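Local coordinates for protein myosin-4 (Saccharomyces cerevisiae, PDB 4LL6) that acts as a motor in the machinery that localizes mRNAs such as ASH1 to the yeast bud, here represented by its cargo-binding globular tail, at residues E23-K28 with L40-V45; V29-V34 with I90-N95; P224-K229 with L295-P300; Y230-D235 with I265-I270. The protein carries 1 engineered substitution. All coordinates share one frame; numbering follows the deposited sequence.

Contact 1: E23-K28 with L40-V45; sequences EGYLKK and LGPIHV
Tyr-25 lays the outer half of its ring against the first turn of helix 41-55, overlapping Gly-41, Pro-42 and Val-45. CG stands anti to the backbone N (chi1 177°), which carries the ring out from the last part of helix 14-26. One methyl of Val-45 sits over a ring face. Its CG2 is 4.2 Å from the ring centroid of Tyr-25, a CH-pi contact 27° off the ring normal. The ring and the valine run antiparallel past one another. Pro-42 and the backbone before it meet the ring at its edge. There Tyr-25 OH comes to 3.1 Å from the carbonyl carbon of Gly-41. The same Tyr-25 OH is 3.2 Å from Pro-42 N, a proline nitrogen, which cannot donate. Gly-41 has no side chain, and the hydroxyl occupies the direction in which a CB would point. Leu-26 adds a looser touch, its CD1 lying 4.5 Å from Pro-42 CB. Pro-42 is also packed by Phe-91, Trp-92 and Asn-95 of helix 85-96. Tyr-25 and Val-45 also both touch Thr-359, near the C-terminal end of the chain. No hydrogen bond or salt bridge joins the two segments. The C-terminal part of one helix is therefore held against the start of the next by ring packing and shape, even where the tyrosine oxygen makes the closest approach.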
loop_
_atom_site.group_PDB
_atom_site.type_symbol
_atom_site.label_atom_id
_atom_site.label_comp_id
_atom_site.label_asym_id
_atom_site.label_seq_id
_atom_site.Cartn_x
_atom_site.Cartn_y
_atom_site.Cartn_z
ATOM N N GLU A 23 1.778 7.580 -26.183
ATOM C CA GLU A 23 0.846 8.622 -26.567
ATOM C C GLU A 23 -0.419 8.120 -27.230
ATOM O O GLU A 23 -1.510 8.588 -26.920
ATOM C CB GLU A 23 1.538 9.611 -27.487
ATOM C CG GLU A 23 2.805 10.168 -26.900
ATOM C CD GLU A 23 2.594 10.692 -25.497
ATOM O OE1 GLU A 23 1.602 11.428 -25.299
ATOM O OE2 GLU A 23 3.414 10.376 -24.601
ATOM N N GLY A 24 -0.281 7.153 -28.123
ATOM C CA GLY A 24 -1.442 6.652 -28.836
ATOM C C GLY A 24 -2.250 5.564 -28.168
ATOM O O GLY A 24 -3.375 5.284 -28.603
ATOM N N TYR A 25 -1.689 4.943 -27.128
ATOM C CA TYR A 25 -2.383 3.870 -26.416
ATOM C C TYR A 25 -2.488 4.049 -24.902
ATOM O O TYR A 25 -3.587 4.050 -24.349
ATOM C CB TYR A 25 -1.730 2.515 -26.709
ATOM C CG TYR A 25 -2.370 1.390 -25.930
ATOM C CD1 TYR A 25 -3.698 1.021 -26.163
ATOM C CD2 TYR A 25 -1.677 0.742 -24.906
ATOM C CE1 TYR A 25 -4.324 0.033 -25.393
ATOM C CE2 TYR A 25 -2.285 -0.243 -24.130
ATOM C CZ TYR A 25 -3.610 -0.594 -24.377
ATOM O OH TYR A 25 -4.217 -1.572 -23.619
ATOM N N LEU A 26 -1.351 4.192 -24.228
ATOM C CA LEU A 26 -1.339 4.347 -22.781
ATOM C C LEU A 26 -2.072 5.605 -22.274
ATOM O O LEU A 26 -3.078 5.496 -21.571
ATOM C CB LEU A 26 0.108 4.327 -22.289
ATOM C CG LEU A 26 0.777 3.051 -21.742
ATOM C CD1 LEU A 26 0.263 1.791 -22.380
ATOM C CD2 LEU A 26 2.274 3.177 -21.951
ATOM N N LYS A 27 -1.568 6.791 -22.624
ATOM C CA LYS A 27 -2.177 8.053 -22.197
ATOM C C LYS A 27 -3.635 8.195 -22.620
ATOM O O LYS A 27 -4.310 9.135 -22.213
ATOM C CB LYS A 27 -1.404 9.244 -22.759
ATOM C CG LYS A 27 -0.227 9.714 -21.939
ATOM C CD LYS A 27 0.517 10.824 -22.669
ATOM C CE LYS A 27 1.502 11.536 -21.763
ATOM N NZ LYS A 27 2.145 12.703 -22.440
ATOM N N LYS A 28 -4.128 7.285 -23.447
ATOM C CA LYS A 28 -5.511 7.383 -23.873
ATOM C C LYS A 28 -6.435 6.437 -23.128
ATOM O O LYS A 28 -7.582 6.793 -22.865
ATOM C CB LYS A 28 -5.637 7.143 -25.378
ATOM C CG LYS A 28 -4.961 8.203 -26.238
ATOM C CD LYS A 28 -5.367 8.086 -27.694
ATOM C CE LYS A 28 -4.470 8.956 -28.562
ATOM N NZ LYS A 28 -4.354 10.344 -28.021
ATOM N N LEU A 40 -5.852 -6.343 -18.884
ATOM C CA LEU A 40 -4.449 -6.607 -19.135
ATOM C C LEU A 40 -3.919 -6.135 -20.485
ATOM O O LEU A 40 -2.893 -6.610 -20.948
ATOM C CB LEU A 40 -4.177 -8.101 -18.924
ATOM C CG LEU A 40 -4.504 -8.551 -17.493
ATOM C CD1 LEU A 40 -3.837 -9.876 -17.193
ATOM C CD2 LEU A 40 -4.010 -7.489 -16.491
ATOM N N GLY A 41 -4.612 -5.181 -21.104
ATOM C CA GLY A 41 -4.188 -4.663 -22.396
ATOM C C GLY A 41 -2.830 -3.990 -22.355
ATOM O O GLY A 41 -1.997 -4.253 -23.212
ATOM N N PRO A 42 -2.577 -3.102 -21.379
ATOM C CA PRO A 42 -1.287 -2.413 -21.270
ATOM C C PRO A 42 -0.105 -3.388 -21.192
ATOM O O PRO A 42 0.819 -3.307 -22.012
ATOM C CB PRO A 42 -1.445 -1.591 -19.992
ATOM C CG PRO A 42 -2.899 -1.260 -20.013
ATOM C CD PRO A 42 -3.516 -2.591 -20.367
ATOM N N ILE A 43 -0.137 -4.299 -20.214
ATOM C CA ILE A 43 0.934 -5.281 -20.041
ATOM C C ILE A 43 1.158 -6.135 -21.303
ATOM O O ILE A 43 2.297 -6.453 -21.653
ATOM C CB ILE A 43 0.653 -6.222 -18.826
ATOM C CG1 ILE A 43 1.903 -7.050 -18.502
ATOM C CG2 ILE A 43 -0.530 -7.136 -19.119
ATOM C CD1 ILE A 43 3.097 -6.197 -18.070
ATOM N N HIS A 44 0.067 -6.494 -21.984
ATOM C CA HIS A 44 0.140 -7.289 -23.210
ATOM C C HIS A 44 0.920 -6.555 -24.298
ATOM O O HIS A 44 1.812 -7.127 -24.927
ATOM C CB HIS A 44 -1.260 -7.617 -23.730
ATOM C CG HIS A 44 -1.254 -8.161 -25.122
ATOM N ND1 HIS A 44 -0.698 -9.382 -25.437
ATOM C CD2 HIS A 44 -1.648 -7.611 -26.296
ATOM C CE1 HIS A 44 -0.746 -9.560 -26.746
ATOM N NE2 HIS A 44 -1.317 -8.499 -27.290
ATOM N N VAL A 45 0.560 -5.294 -24.516
ATOM C CA VAL A 45 1.215 -4.437 -25.498
ATOM C C VAL A 45 2.682 -4.290 -25.129
ATOM O O VAL A 45 3.563 -4.473 -25.961
ATOM C CB VAL A 45 0.578 -3.018 -25.515
ATOM C CG1 VAL A 45 1.481 -2.022 -26.248
ATOM C CG2 VAL A 45 -0.775 -3.079 -26.190
#

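Contact 2: V29-V34 with I90-N95; sequences VNVTEV and IFWLSN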
loop_
_atom_site.group_PDB
_atom_site.type_symbol
_atom_site.label_atom_id
_atom_site.label_comp_id
_atom_site.label_asym_id
_atom_site.label_seq_id
_atom_site.Cartn_x
_atom_site.Cartn_y
_atom_site.Cartn_z
ATOM N N VAL A 29 -5.945 5.243 -22.789
ATOM C CA VAL A 29 -6.751 4.255 -22.069
ATOM C C VAL A 29 -7.634 4.927 -21.029
ATOM O O VAL A 29 -7.155 5.711 -20.216
ATOM C CB VAL A 29 -5.872 3.194 -21.334
ATOM C CG1 VAL A 29 -6.731 2.377 -20.378
ATOM C CG2 VAL A 29 -5.226 2.257 -22.337
ATOM N N ASN A 30 -8.927 4.632 -21.062
ATOM C CA ASN A 30 -9.835 5.214 -20.094
ATOM C C ASN A 30 -10.261 4.110 -19.148
ATOM O O ASN A 30 -10.931 3.159 -19.550
ATOM C CB ASN A 30 -11.048 5.815 -20.785
ATOM C CG ASN A 30 -11.266 7.253 -20.391
ATOM O OD1 ASN A 30 -10.448 8.125 -20.709
ATOM N ND2 ASN A 30 -12.361 7.517 -19.676
ATOM N N VAL A 31 -9.873 4.238 -17.887
ATOM C CA VAL A 31 -10.200 3.208 -16.927
ATOM C C VAL A 31 -11.693 2.984 -16.755
ATOM O O VAL A 31 -12.110 1.870 -16.452
ATOM C CB VAL A 31 -9.561 3.496 -15.565
ATOM C CG1 VAL A 31 -9.924 2.390 -14.592
ATOM C CG2 VAL A 31 -8.029 3.584 -15.721
ATOM N N THR A 32 -12.491 4.031 -16.960
ATOM C CA THR A 32 -13.945 3.925 -16.828
ATOM C C THR A 32 -14.544 2.999 -17.901
ATOM O O THR A 32 -15.597 2.384 -17.700
ATOM C CB THR A 32 -14.633 5.326 -16.929
ATOM O OG1 THR A 32 -14.486 5.845 -18.257
ATOM C CG2 THR A 32 -14.006 6.309 -15.944
ATOM N N GLU A 33 -13.858 2.884 -19.033
ATOM C CA GLU A 33 -14.339 2.046 -20.123
ATOM C C GLU A 33 -13.579 0.727 -20.223
ATOM O O GLU A 33 -13.774 -0.051 -21.161
ATOM C CB GLU A 33 -14.254 2.836 -21.432
ATOM C CG GLU A 33 -15.137 4.085 -21.405
ATOM C CD GLU A 33 -14.878 5.044 -22.550
ATOM O OE1 GLU A 33 -15.491 6.136 -22.548
ATOM O OE2 GLU A 33 -14.067 4.712 -23.444
ATOM N N VAL A 34 -12.723 0.479 -19.237
ATOM C CA VAL A 34 -11.930 -0.745 -19.187
ATOM C C VAL A 34 -12.745 -1.832 -18.509
ATOM O O VAL A 34 -13.632 -1.536 -17.719
ATOM C CB VAL A 34 -10.618 -0.538 -18.379
ATOM C CG1 VAL A 34 -9.909 -1.876 -18.167
ATOM C CG2 VAL A 34 -9.699 0.438 -19.111
ATOM N N ILE A 90 -5.533 0.804 -9.313
ATOM C CA ILE A 90 -5.562 -0.655 -9.334
ATOM C C ILE A 90 -5.300 -1.154 -10.756
ATOM O O ILE A 90 -4.459 -2.031 -10.975
ATOM C CB ILE A 90 -6.934 -1.194 -8.838
ATOM C CG1 ILE A 90 -7.098 -0.913 -7.344
ATOM C CG2 ILE A 90 -7.055 -2.689 -9.111
ATOM C CD1 ILE A 90 -8.440 -1.366 -6.789
ATOM N N PHE A 91 -6.008 -0.573 -11.719
ATOM C CA PHE A 91 -5.856 -0.956 -13.120
ATOM C C PHE A 91 -4.392 -1.010 -13.523
ATOM O O PHE A 91 -3.887 -2.061 -13.919
ATOM C CB PHE A 91 -6.597 0.039 -14.021
ATOM C CG PHE A 91 -6.273 -0.097 -15.495
ATOM C CD1 PHE A 91 -6.626 -1.243 -16.205
ATOM C CD2 PHE A 91 -5.624 0.930 -16.171
ATOM C CE1 PHE A 91 -6.336 -1.360 -17.573
ATOM C CE2 PHE A 91 -5.328 0.822 -17.536
ATOM C CZ PHE A 91 -5.686 -0.321 -18.233
ATOM N N TRP A 92 -3.726 0.137 -13.410
ATOM C CA TRP A 92 -2.314 0.292 -13.763
ATOM C C TRP A 92 -1.314 -0.563 -12.983
ATOM O O TRP A 92 -0.395 -1.143 -13.570
ATOM C CB TRP A 92 -1.926 1.761 -13.633
ATOM C CG TRP A 92 -2.525 2.621 -14.685
ATOM C CD1 TRP A 92 -3.348 3.690 -14.497
ATOM C CD2 TRP A 92 -2.315 2.519 -16.102
ATOM N NE1 TRP A 92 -3.661 4.264 -15.703
ATOM C CE2 TRP A 92 -3.047 3.569 -16.707
ATOM C CE3 TRP A 92 -1.580 1.644 -16.918
ATOM C CZ2 TRP A 92 -3.064 3.773 -18.089
ATOM C CZ3 TRP A 92 -1.598 1.850 -18.304
ATOM C CH2 TRP A 92 -2.337 2.908 -18.871
ATOM N N LEU A 93 -1.488 -0.620 -11.665
ATOM C CA LEU A 93 -0.611 -1.398 -10.797
ATOM C C LEU A 93 -0.777 -2.880 -11.090
ATOM O O LEU A 93 0.174 -3.651 -10.945
ATOM C CB LEU A 93 -0.937 -1.137 -9.328
ATOM C CG LEU A 93 -0.453 0.202 -8.771
ATOM C CD1 LEU A 93 -1.068 0.446 -7.410
ATOM C CD2 LEU A 93 1.060 0.197 -8.690
ATOM N N SER A 94 -1.990 -3.271 -11.485
ATOM C CA SER A 94 -2.268 -4.656 -11.806
ATOM C C SER A 94 -1.407 -4.968 -12.996
ATOM O O SER A 94 -0.709 -5.996 -13.020
ATOM C CB SER A 94 -3.735 -4.864 -12.187
ATOM O OG SER A 94 -4.033 -6.246 -12.348
ATOM N N ASN A 95 -1.455 -4.083 -13.992
ATOM C CA ASN A 95 -0.651 -4.281 -15.200
ATOM C C ASN A 95 0.843 -4.277 -14.890
ATOM O O ASN A 95 1.514 -5.282 -15.144
ATOM C CB ASN A 95 -1.001 -3.237 -16.263
ATOM C CG ASN A 95 -2.243 -3.626 -17.062
ATOM O OD1 ASN A 95 -2.164 -4.436 -17.981
ATOM N ND2 ASN A 95 -3.401 -3.063 -16.697
#
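Phe-91 points from helix 85-96 into three valines of the loop 29-34. A chi1 of 168° carries its ring out among them. At the base, Phe-91 CB lies 4.1 Å from Val-31 CG1. Further out, Phe-91 CD2 meets the other methyl of that valine, Val-31 CG2, at 3.6 Å. Across the ring, CD1 and CE1 belong to Val-34, with Phe-91 CE1 3.7 Å from Val-34 CG1. Val-34 CG2 lies over one ring face, toward the rim, and this side chain crosses the phenylalanine at about a right angle. At the tip, Val-29 CG1 touches CE2 and CZ, the closer being Phe-91 CE2 at 3.5 Å. The opposite face has Asn-95 ND2 above it, also toward the rim. Asn-95 ND2 donates to Phe-91 O at 3.0 Å, from above the carbonyl plane, while Asn-95 N reaches the same oxygen from the other face. Trp-92 stands next to the phenylalanine, with Phe-91 CE2 over the centre of its ring system. Val-29 CB approaches Trp-92 CH2 at 4.3 Å. Asn-95 also bonds to Val-39 O and Ile-43 N, tying the helix to the end of the loop and the next helix. This is hydrophobic packing of a connecting loop, with a short 3-10 turn at 31-33, onto a helix of the all-helical myosin globular tail.

Contact 3: P224-K229 with L295-P300; sequences PALNWK and LLKYKP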
loop_
_atom_site.group_PDB
_atom_site.type_symbol
_atom_site.label_atom_id
_atom_site.label_comp_id
_atom_site.label_asym_id
_atom_site.label_seq_id
_atom_site.Cartn_x
_atom_site.Cartn_y
_atom_site.Cartn_z
ATOM N N PRO A 224 -9.090 14.610 23.117
ATOM C CA PRO A 224 -8.680 15.259 24.368
ATOM C C PRO A 224 -8.841 14.421 25.634
ATOM O O PRO A 224 -7.973 14.457 26.515
ATOM C CB PRO A 224 -9.536 16.521 24.395
ATOM C CG PRO A 224 -10.827 16.025 23.803
ATOM C CD PRO A 224 -10.364 15.177 22.628
ATOM N N ALA A 225 -9.931 13.662 25.731
ATOM C CA ALA A 225 -10.156 12.854 26.924
ATOM C C ALA A 225 -10.090 11.354 26.682
ATOM O O ALA A 225 -10.785 10.819 25.819
ATOM C CB ALA A 225 -11.498 13.217 27.550
ATOM N N LEU A 226 -9.257 10.678 27.463
ATOM C CA LEU A 226 -9.103 9.235 27.343
ATOM C C LEU A 226 -9.210 8.596 28.716
ATOM O O LEU A 226 -8.704 9.143 29.696
ATOM C CB LEU A 226 -7.738 8.893 26.740
ATOM C CG LEU A 226 -7.365 9.555 25.409
ATOM C CD1 LEU A 226 -5.982 9.068 24.983
ATOM C CD2 LEU A 226 -8.437 9.236 24.348
ATOM N N ASN A 227 -9.869 7.442 28.782
ATOM C CA ASN A 227 -10.046 6.704 30.034
ATOM C C ASN A 227 -10.319 5.243 29.714
ATOM O O ASN A 227 -10.352 4.868 28.548
ATOM C CB ASN A 227 -11.202 7.287 30.859
ATOM C CG ASN A 227 -12.406 7.674 30.007
ATOM O OD1 ASN A 227 -13.058 6.823 29.387
ATOM N ND2 ASN A 227 -12.702 8.974 29.969
ATOM N N TRP A 228 -10.505 4.422 30.746
ATOM C CA TRP A 228 -10.780 2.995 30.550
ATOM C C TRP A 228 -11.975 2.790 29.606
ATOM O O TRP A 228 -11.901 2.016 28.657
ATOM C CB TRP A 228 -11.078 2.314 31.899
ATOM C CG TRP A 228 -12.331 2.821 32.547
ATOM C CD1 TRP A 228 -12.450 3.915 33.364
ATOM C CD2 TRP A 228 -13.665 2.328 32.339
ATOM N NE1 TRP A 228 -13.774 4.136 33.670
ATOM C CE2 TRP A 228 -14.541 3.179 33.056
ATOM C CE3 TRP A 228 -14.205 1.253 31.613
ATOM C CZ2 TRP A 228 -15.934 2.989 33.066
ATOM C CZ3 TRP A 228 -15.586 1.066 31.623
ATOM C CH2 TRP A 228 -16.434 1.932 32.345
ATOM N N LYS A 229 -13.069 3.499 29.875
ATOM C CA LYS A 229 -14.289 3.398 29.086
ATOM C C LYS A 229 -14.041 3.761 27.621
ATOM O O LYS A 229 -14.686 3.221 26.713
ATOM C CB LYS A 229 -15.372 4.298 29.702
ATOM C CG LYS A 229 -16.725 4.277 29.004
ATOM C CD LYS A 229 -17.491 2.969 29.211
ATOM C CE LYS A 229 -18.812 3.007 28.429
ATOM N NZ LYS A 229 -19.654 1.777 28.563
ATOM N N LEU A 295 -1.286 8.878 28.055
ATOM C CA LEU A 295 -1.602 9.102 29.462
ATOM C C LEU A 295 -1.757 10.549 29.944
ATOM O O LEU A 295 -2.278 10.775 31.030
ATOM C CB LEU A 295 -0.575 8.382 30.341
ATOM C CG LEU A 295 -0.602 6.863 30.182
ATOM C CD1 LEU A 295 0.281 6.247 31.246
ATOM C CD2 LEU A 295 -2.034 6.335 30.305
ATOM N N LEU A 296 -1.308 11.519 29.154
ATOM C CA LEU A 296 -1.448 12.917 29.537
ATOM C C LEU A 296 -2.830 13.410 29.114
ATOM O O LEU A 296 -3.195 14.556 29.357
ATOM C CB LEU A 296 -0.368 13.779 28.872
ATOM C CG LEU A 296 1.055 13.666 29.427
ATOM C CD1 LEU A 296 1.980 14.578 28.650
ATOM C CD2 LEU A 296 1.064 14.038 30.895
ATOM N N LYS A 297 -3.585 12.532 28.463
ATOM C CA LYS A 297 -4.930 12.860 28.005
ATOM C C LYS A 297 -5.936 12.184 28.921
ATOM O O LYS A 297 -7.141 12.293 28.715
ATOM C CB LYS A 297 -5.154 12.350 26.577
ATOM C CG LYS A 297 -4.497 13.160 25.484
ATOM C CD LYS A 297 -4.523 12.392 24.167
ATOM C CE LYS A 297 -4.234 13.288 22.965
ATOM N NZ LYS A 297 -2.959 14.041 23.089
ATOM N N TYR A 298 -5.437 11.477 29.927
ATOM C CA TYR A 298 -6.311 10.768 30.834
ATOM C C TYR A 298 -7.189 11.681 31.670
ATOM O O TYR A 298 -6.703 12.499 32.455
ATOM C CB TYR A 298 -5.502 9.844 31.746
ATOM C CG TYR A 298 -6.288 8.640 32.233
ATOM C CD1 TYR A 298 -7.199 8.749 33.286
ATOM C CD2 TYR A 298 -6.139 7.395 31.618
ATOM C CE1 TYR A 298 -7.945 7.641 33.718
ATOM C CE2 TYR A 298 -6.878 6.284 32.039
ATOM C CZ TYR A 298 -7.778 6.412 33.089
ATOM O OH TYR A 298 -8.495 5.311 33.509
ATOM N N LYS A 299 -8.494 11.526 31.467
ATOM C CA LYS A 299 -9.518 12.267 32.180
ATOM C C LYS A 299 -10.443 11.205 32.772
ATOM O O LYS A 299 -11.072 10.442 32.040
ATOM C CB LYS A 299 -10.316 13.156 31.219
ATOM C CG LYS A 299 -11.452 13.901 31.911
ATOM C CD LYS A 299 -12.558 14.289 30.957
ATOM C CE LYS A 299 -13.832 14.625 31.731
ATOM N NZ LYS A 299 -15.056 14.752 30.871
ATOM N N PRO A 300 -10.543 11.145 34.106
ATOM C CA PRO A 300 -11.398 10.163 34.787
ATOM C C PRO A 300 -12.788 10.024 34.163
ATOM O O PRO A 300 -13.442 11.019 33.849
ATOM C CB PRO A 300 -11.457 10.697 36.216
ATOM C CG PRO A 300 -10.114 11.347 36.380
ATOM C CD PRO A 300 -9.952 12.086 35.074
#
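Leu-226 and Tyr-298 pair their backbones in a single beta bridge, the tight part of the contact. Leu-226 N donates to Lys-297 O at 2.9 Å, from above the carbonyl plane. Lys-299 N returns a bond to Leu-226 O at 3.0 Å. Asn-227 ND2 adds a third, to Lys-299 O at 3.0 Å, nearly along the C=O axis. Its OD1 accepts from Tyr-230 N, which makes Asn-227 the N-cap of helix 228-245. The Leu-226 and Lys-297 side chains lie alongside, pointing the same way, with Leu-226 CD1 3.7 Å from Lys-297 CD. Lys-297 NZ goes on to Ile-220 O. The bridge joins the lead-in of helix 228-245 to the loop after helix 288-295, within the DIL region. One face of the Tyr-298 ring takes Leu-226 O and Asn-227 CA, the latter a CH-pi contact. Packing thins toward solvent. Ala-225 CB rests on the aliphatic chain of exposed Lys-299, 3.7 Å from its CD. Exposed Trp-228 presents its ring edge to Tyr-298 OH, with Trp-228 CD1 4.2 Å from that oxygen.

Contact 4: Y230-D235 with I265-I270; sequences YGYEVD and ILQLNI. Engineered in segment 265-270: Asn-269 (natural residue Lys).
Tyr-230 and Leu-266 meet at a slant, with the leucine at the edge of the ring. Leu-266 CD1 lies near the ring plane, 3.5 Å from Tyr-230 CD2. The tyrosine's trans chi1 of -177° brings that CD2 edge to the leucine methyl. Val-234 CG2 lies over one ring face. The ring also meets Phe-168, and its hydroxyl bonds to Leu-163 O. Next along the helix, Gly-231 has no side chain, and the backbones come close, with Gly-231 CA 5.4 Å from Leu-266 CA. The side chain of Gln-267 comes in beside Gly-231 and Tyr-232. This residue is the centre of an inverse gamma turn. Its side chain runs at a slant to that of Tyr-232. Gln-267 CG is 3.9 Å from Tyr-232 CD1, and the aliphatic part of the glutamine packs on the tyrosine. Asp-235, one turn on from Gly-231, forms a salt bridge with Lys-264, just before the second segment. The pairing thus rests on Leu-266 packed against Tyr-230 and the bare backbone at Gly-231, and on Gln-267 lying across Tyr-232. The Asp-235 to Lys-264 salt bridge is the charged link beside them.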
loop_
_atom_site.group_PDB
_atom_site.type_symbol
_atom_site.label_atom_id
_atom_site.label_comp_id
_atom_site.label_asym_id
_atom_site.label_seq_id
_atom_site.Cartn_x
_atom_site.Cartn_y
_atom_site.Cartn_z
ATOM N N TYR A 230 -13.108 4.678 27.388
ATOM C CA TYR A 230 -12.790 5.073 26.027
ATOM C C TYR A 230 -12.161 3.842 25.357
ATOM O O TYR A 230 -12.441 3.545 24.192
ATOM C CB TYR A 230 -11.820 6.269 26.034
ATOM C CG TYR A 230 -11.473 6.800 24.662
ATOM C CD1 TYR A 230 -12.311 7.696 23.992
ATOM C CD2 TYR A 230 -10.353 6.325 23.991
ATOM C CE1 TYR A 230 -12.033 8.094 22.676
ATOM C CE2 TYR A 230 -10.076 6.699 22.691
ATOM C CZ TYR A 230 -10.910 7.575 22.034
ATOM O OH TYR A 230 -10.623 7.863 20.717
ATOM N N GLY A 231 -11.339 3.117 26.118
ATOM C CA GLY A 231 -10.683 1.914 25.619
ATOM C C GLY A 231 -11.640 0.811 25.178
ATOM O O GLY A 231 -11.468 0.230 24.103
ATOM N N TYR A 232 -12.640 0.516 26.010
ATOM C CA TYR A 232 -13.643 -0.500 25.694
ATOM C C TYR A 232 -14.394 -0.179 24.407
ATOM O O TYR A 232 -14.544 -1.033 23.535
ATOM C CB TYR A 232 -14.672 -0.630 26.827
ATOM C CG TYR A 232 -14.338 -1.684 27.835
ATOM C CD1 TYR A 232 -13.408 -1.440 28.843
ATOM C CD2 TYR A 232 -14.902 -2.954 27.744
ATOM C CE1 TYR A 232 -13.038 -2.444 29.738
ATOM C CE2 TYR A 232 -14.544 -3.966 28.625
ATOM C CZ TYR A 232 -13.608 -3.708 29.621
ATOM O OH TYR A 232 -13.218 -4.717 30.476
ATOM N N GLU A 233 -14.885 1.052 24.313
ATOM C CA GLU A 233 -15.624 1.504 23.137
ATOM C C GLU A 233 -14.790 1.454 21.855
ATOM O O GLU A 233 -15.258 0.967 20.828
ATOM C CB GLU A 233 -16.107 2.935 23.357
ATOM C CG GLU A 233 -16.963 3.114 24.604
ATOM C CD GLU A 233 -18.431 2.828 24.354
ATOM O OE1 GLU A 233 -18.749 1.702 23.911
ATOM O OE2 GLU A 233 -19.263 3.733 24.599
ATOM N N VAL A 234 -13.561 1.967 21.916
ATOM C CA VAL A 234 -12.681 1.996 20.745
ATOM C C VAL A 234 -12.308 0.580 20.347
ATOM O O VAL A 234 -12.328 0.236 19.170
ATOM C CB VAL A 234 -11.380 2.847 21.000
ATOM C CG1 VAL A 234 -10.359 2.593 19.911
ATOM C CG2 VAL A 234 -11.718 4.329 20.996
ATOM N N ASP A 235 -11.977 -0.239 21.332
ATOM C CA ASP A 235 -11.633 -1.626 21.071
ATOM C C ASP A 235 -12.796 -2.311 20.340
ATOM O O ASP A 235 -12.604 -3.064 19.379
ATOM C CB ASP A 235 -11.375 -2.358 22.381
ATOM C CG ASP A 235 -11.212 -3.849 22.185
ATOM O OD1 ASP A 235 -10.108 -4.277 21.779
ATOM O OD2 ASP A 235 -12.197 -4.589 22.421
ATOM N N ILE A 265 -3.742 -0.086 26.794
ATOM C CA ILE A 265 -3.133 0.661 27.885
ATOM C C ILE A 265 -4.195 1.413 28.685
ATOM O O ILE A 265 -4.124 1.453 29.911
ATOM C CB ILE A 265 -2.099 1.674 27.362
ATOM C CG1 ILE A 265 -0.806 0.955 27.011
ATOM C CG2 ILE A 265 -1.850 2.768 28.391
ATOM C CD1 ILE A 265 0.280 1.900 26.541
ATOM N N LEU A 266 -5.173 1.997 27.992
ATOM C CA LEU A 266 -6.245 2.757 28.645
ATOM C C LEU A 266 -7.022 1.927 29.657
ATOM O O LEU A 266 -7.438 2.427 30.703
ATOM C CB LEU A 266 -7.195 3.345 27.596
ATOM C CG LEU A 266 -6.593 4.465 26.748
ATOM C CD1 LEU A 266 -7.652 5.000 25.806
ATOM C CD2 LEU A 266 -6.070 5.579 27.639
ATOM N N GLN A 267 -7.237 0.660 29.329
ATOM C CA GLN A 267 -7.915 -0.249 30.240
ATOM C C GLN A 267 -6.788 -0.643 31.192
ATOM O O GLN A 267 -6.326 -1.781 31.192
ATOM C CB GLN A 267 -8.438 -1.441 29.455
ATOM C CG GLN A 267 -9.582 -1.045 28.568
ATOM C CD GLN A 267 -9.625 -1.790 27.254
ATOM O OE1 GLN A 267 -10.658 -1.822 26.587
ATOM N NE2 GLN A 267 -8.501 -2.375 26.861
ATOM N N LEU A 268 -6.354 0.331 31.995
ATOM C CA LEU A 268 -5.219 0.185 32.916
ATOM C C LEU A 268 -5.478 0.011 34.404
ATOM O O LEU A 268 -6.610 -0.190 34.861
ATOM C CB LEU A 268 -4.293 1.394 32.758
ATOM C CG LEU A 268 -4.707 2.772 33.330
ATOM C CD1 LEU A 268 -4.202 3.866 32.378
ATOM C CD2 LEU A 268 -6.232 2.906 33.507
ATOM N N ASN A 269 -4.384 0.112 35.155
ATOM C CA ASN A 269 -4.423 -0.022 36.600
ATOM C C ASN A 269 -3.982 1.288 37.245
ATOM O O ASN A 269 -3.817 2.299 36.560
ATOM C CB ASN A 269 -3.497 -1.152 37.059
ATOM C CG ASN A 269 -2.027 -0.815 36.892
ATOM O OD1 ASN A 269 -1.543 0.214 37.368
ATOM N ND2 ASN A 269 -1.301 -1.702 36.228
ATOM N N ILE A 270 -3.790 1.267 38.562
ATOM C CA ILE A 270 -3.365 2.456 39.301
ATOM C C ILE A 270 -2.044 2.262 40.047
ATOM O O ILE A 270 -1.277 3.204 40.222
ATOM C CB ILE A 270 -4.442 2.883 40.350
ATOM C CG1 ILE A 270 -5.658 1.941 40.304
ATOM C CG2 ILE A 270 -4.875 4.332 40.098
ATOM C CD1 ILE A 270 -6.620 2.176 39.135
#

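In the fold
The four contacts form two pairs at opposite sides of the chain's centre. Contacts 1 and 2 touch through Pro-42 and helix 85-96, with centres about 9 Å apart. Contacts 3 and 4 also have centres about 9 Å apart and share helix 228-245. Leu-266 of contact 4 packs on Leu-226 of contact 3. Between the pairs, centres are 44 to 54 Å apart. Contact 2 is buried and apolar across its segments. The others are partly buried. Contact 1 relies on ring packing, and contact 4 combines a buried apolar touch with a more exposed glutamine. Contact 3, farthest from the chain's centre, relies on hydrogen bonds, two of them backbone to backbone, and has exposed residues at its rim.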